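Local coordinates for protein cytosine-specific methyltransferase (PDB 3G7U) that probably methylates cytosine at carbon 5 in DNA, using S-adenosyl-L-methionine as the methyl donor, at residues K262-Q265 / E266-S270. Residues are numbered along the deposited sequence; the frame is centred on the assembly and turned at random.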
ATOM      1  N   LYS A 262     -11.967 -28.728 -13.879  1.00 37.04           N
ATOM      2  CA  LYS A 262     -11.256 -28.909 -15.157  1.00 41.54           C
ATOM      3  C   LYS A 262     -11.848 -28.059 -16.241  1.00 41.07           C
ATOM      4  O   LYS A 262     -11.136 -27.601 -17.115  1.00 43.18           O
ATOM      5  CB  LYS A 262     -11.233 -30.377 -15.621  1.00 45.17           C
ATOM      6  CG  LYS A 262     -10.303 -31.256 -14.816  1.00 49.92           C
ATOM      7  CD  LYS A 262      -8.921 -31.326 -15.448  1.00 55.50           C
ATOM      8  CE  LYS A 262      -8.869 -32.397 -16.524  1.00 61.51           C
ATOM      9  NZ  LYS A 262      -7.530 -32.456 -17.177  1.00 64.95           N
ATOM     10  N   ILE A 263     -13.151 -27.841 -16.168  1.00 41.19           N
ATOM     11  CA  ILE A 263     -13.826 -27.021 -17.150  1.00 45.12           C
ATOM     12  C   ILE A 263     -13.383 -25.566 -17.013  1.00 44.78           C
ATOM     13  O   ILE A 263     -13.108 -24.908 -18.020  1.00 44.67           O
ATOM     14  CB  ILE A 263     -15.355 -27.241 -17.136  1.00 47.07           C
ATOM     15  CG1 ILE A 263     -15.633 -28.589 -17.837  1.00 51.05           C
ATOM     16  CG2 ILE A 263     -16.095 -26.080 -17.826  1.00 47.89           C
ATOM     17  CD1 ILE A 263     -17.086 -28.949 -18.069  1.00 58.04           C
ATOM     18  N   VAL A 264     -13.240 -25.104 -15.769  1.00 40.16           N
ATOM     19  CA  VAL A 264     -12.715 -23.765 -15.516  1.00 36.33           C
ATOM     20  C   VAL A 264     -11.272 -23.692 -16.003  1.00 33.49           C
ATOM     21  O   VAL A 264     -10.891 -22.783 -16.746  1.00 34.45           O
ATOM     22  CB  VAL A 264     -12.860 -23.378 -14.033  1.00 35.13           C
ATOM     23  CG1 VAL A 264     -12.049 -22.134 -13.712  1.00 34.87           C
ATOM     24  CG2 VAL A 264     -14.316 -23.135 -13.695  1.00 33.84           C
ATOM     25  N   GLN A 265     -10.494 -24.693 -15.630  1.00 28.94           N
ATOM     26  CA  GLN A 265      -9.100 -24.774 -15.986  1.00 35.71           C
ATOM     27  C   GLN A 265      -8.902 -24.755 -17.506  1.00 39.37           C
ATOM     28  O   GLN A 265      -7.985 -24.108 -18.008  1.00 35.27           O
ATOM     29  CB  GLN A 265      -8.540 -26.049 -15.385  1.00 37.16           C
ATOM     30  CG  GLN A 265      -7.062 -26.175 -15.393  1.00 45.37           C
ATOM     31  CD  GLN A 265      -6.570 -27.267 -14.457  1.00 48.54           C
ATOM     32  OE1 GLN A 265      -5.488 -27.809 -14.652  1.00 57.51           O
ATOM     33  NE2 GLN A 265      -7.359 -27.590 -13.438  1.00 50.77           N
ATOM     34  N   GLU A 266      -9.772 -25.452 -18.242  1.00 41.04           N
ATOM     35  CA  GLU A 266      -9.651 -25.494 -19.705  1.00 43.72           C
ATOM     36  C   GLU A 266     -10.033 -24.147 -20.323  1.00 41.72           C
ATOM     37  O   GLU A 266      -9.420 -23.682 -21.285  1.00 42.15           O
ATOM     38  CB  GLU A 266     -10.478 -26.647 -20.286  1.00 47.06           C
ATOM     39  CG  GLU A 266      -9.700 -27.970 -20.327  1.00 59.17           C
ATOM     40  CD  GLU A 266     -10.594 -29.221 -20.345  1.00 67.68           C
ATOM     41  OE1 GLU A 266     -11.838 -29.103 -20.500  1.00 68.51           O
ATOM     42  OE2 GLU A 266     -10.036 -30.333 -20.194  1.00 71.73           O
ATOM     43  N   ARG A 267     -11.021 -23.504 -19.729  1.00 39.14           N
ATOM     44  CA  ARG A 267     -11.423 -22.187 -20.144  1.00 39.66           C
ATOM     45  C   ARG A 267     -10.280 -21.180 -19.920  1.00 42.27           C
ATOM     46  O   ARG A 267     -10.009 -20.364 -20.802  1.00 42.65           O
ATOM     47  CB  ARG A 267     -12.653 -21.785 -19.366  1.00 40.46           C
ATOM     48  CG  ARG A 267     -13.679 -21.045 -20.158  1.00 44.05           C
ATOM     49  CD  ARG A 267     -14.958 -20.960 -19.387  1.00 46.35           C
ATOM     50  NE  ARG A 267     -14.832 -20.109 -18.212  1.00 47.16           N
ATOM     51  CZ  ARG A 267     -15.362 -20.403 -17.029  1.00 48.79           C
ATOM     52  NH1 ARG A 267     -16.046 -21.529 -16.872  1.00 47.30           N
ATOM     53  NH2 ARG A 267     -15.196 -19.585 -16.000  1.00 40.37           N
ATOM     54  N   TYR A 268      -9.603 -21.255 -18.769  1.00 39.90           N
ATOM     55  CA  TYR A 268      -8.494 -20.339 -18.480  1.00 33.85           C
ATOM     56  C   TYR A 268      -7.290 -20.620 -19.375  1.00 35.68           C
ATOM     57  O   TYR A 268      -6.636 -19.683 -19.855  1.00 35.64           O
ATOM     58  CB  TYR A 268      -8.056 -20.411 -17.007  1.00 33.34           C
ATOM     59  CG  TYR A 268      -9.039 -19.889 -15.992  1.00 26.97           C
ATOM     60  CD1 TYR A 268     -10.183 -19.174 -16.357  1.00 35.38           C
ATOM     61  CD2 TYR A 268      -8.816 -20.104 -14.628  1.00 32.06           C
ATOM     62  CE1 TYR A 268     -11.074 -18.699 -15.406  1.00 31.50           C
ATOM     63  CE2 TYR A 268      -9.719 -19.615 -13.660  1.00 29.04           C
ATOM     64  CZ  TYR A 268     -10.829 -18.917 -14.066  1.00 34.27           C
ATOM     65  OH  TYR A 268     -11.699 -18.474 -13.116  1.00 35.40           O
ATOM     66  N   ALA A 269      -6.992 -21.898 -19.600  1.00 32.32           N
ATOM     67  CA  ALA A 269      -5.911 -22.288 -20.523  1.00 35.74           C
ATOM     68  C   ALA A 269      -6.122 -21.711 -21.922  1.00 37.92           C
ATOM     69  O   ALA A 269      -5.158 -21.465 -22.638  1.00 42.90           O
ATOM     70  CB  ALA A 269      -5.788 -23.799 -20.601  1.00 31.16           C
ATOM     71  N   SER A 270      -7.383 -21.471 -22.282  1.00 40.87           N
ATOM     72  CA  SER A 270      -7.679 -21.017 -23.629  0.50 43.24           C
ATOM     73  C   SER A 270      -7.612 -19.495 -23.772  1.00 44.99           C
ATOM     74  O   SER A 270      -7.683 -18.969 -24.882  1.00 44.40           O
ATOM     75  CB  SER A 270      -9.018 -21.583 -24.096  0.50 43.93           C
ATOM     76  OG  SER A 270      -8.911 -22.990 -24.273  0.50 45.73           O
TER
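With V264 CG1 anti to the backbone N (chi1 167°) and Y268 CG anti to its carbonyl carbon (chi1 -68°), a methyl and a ring are brought together across one helical turn. The two side chains run side by side in the same direction, and V264 CG1 sits over one face of the phenol ring. A separation of 3.7 Å between V264 CG1 and the Y268 ring centroid, 24° off the ring normal, meets the definition of a CH-pi contact; the methyl is displaced from the ring centre, nearest Y268 CE2 at 3.4 Å. The other methyl, V264 CG2, approaches the R267 guanidinium obliquely, 4.0 Å from R267 NH1, while R267 NE forms a salt bridge with D277. The ring of H260 meets Y268 edge-to-face, and loop residues S280 and I311 also touch this buried tyrosine. Along the backbone, four consecutive i to i+4 hydrogen bonds, donated by E266 through A269, span 2.8 to 3.0 Å from N to O. This is an intrahelical i, i+4 methyl-aromatic contact on the short surface helix 262-269, away from the predicted active-site C81. Its close side-chain approach is apolar, consistent with dispersion between methyl and ring supplementing the backbone bonds.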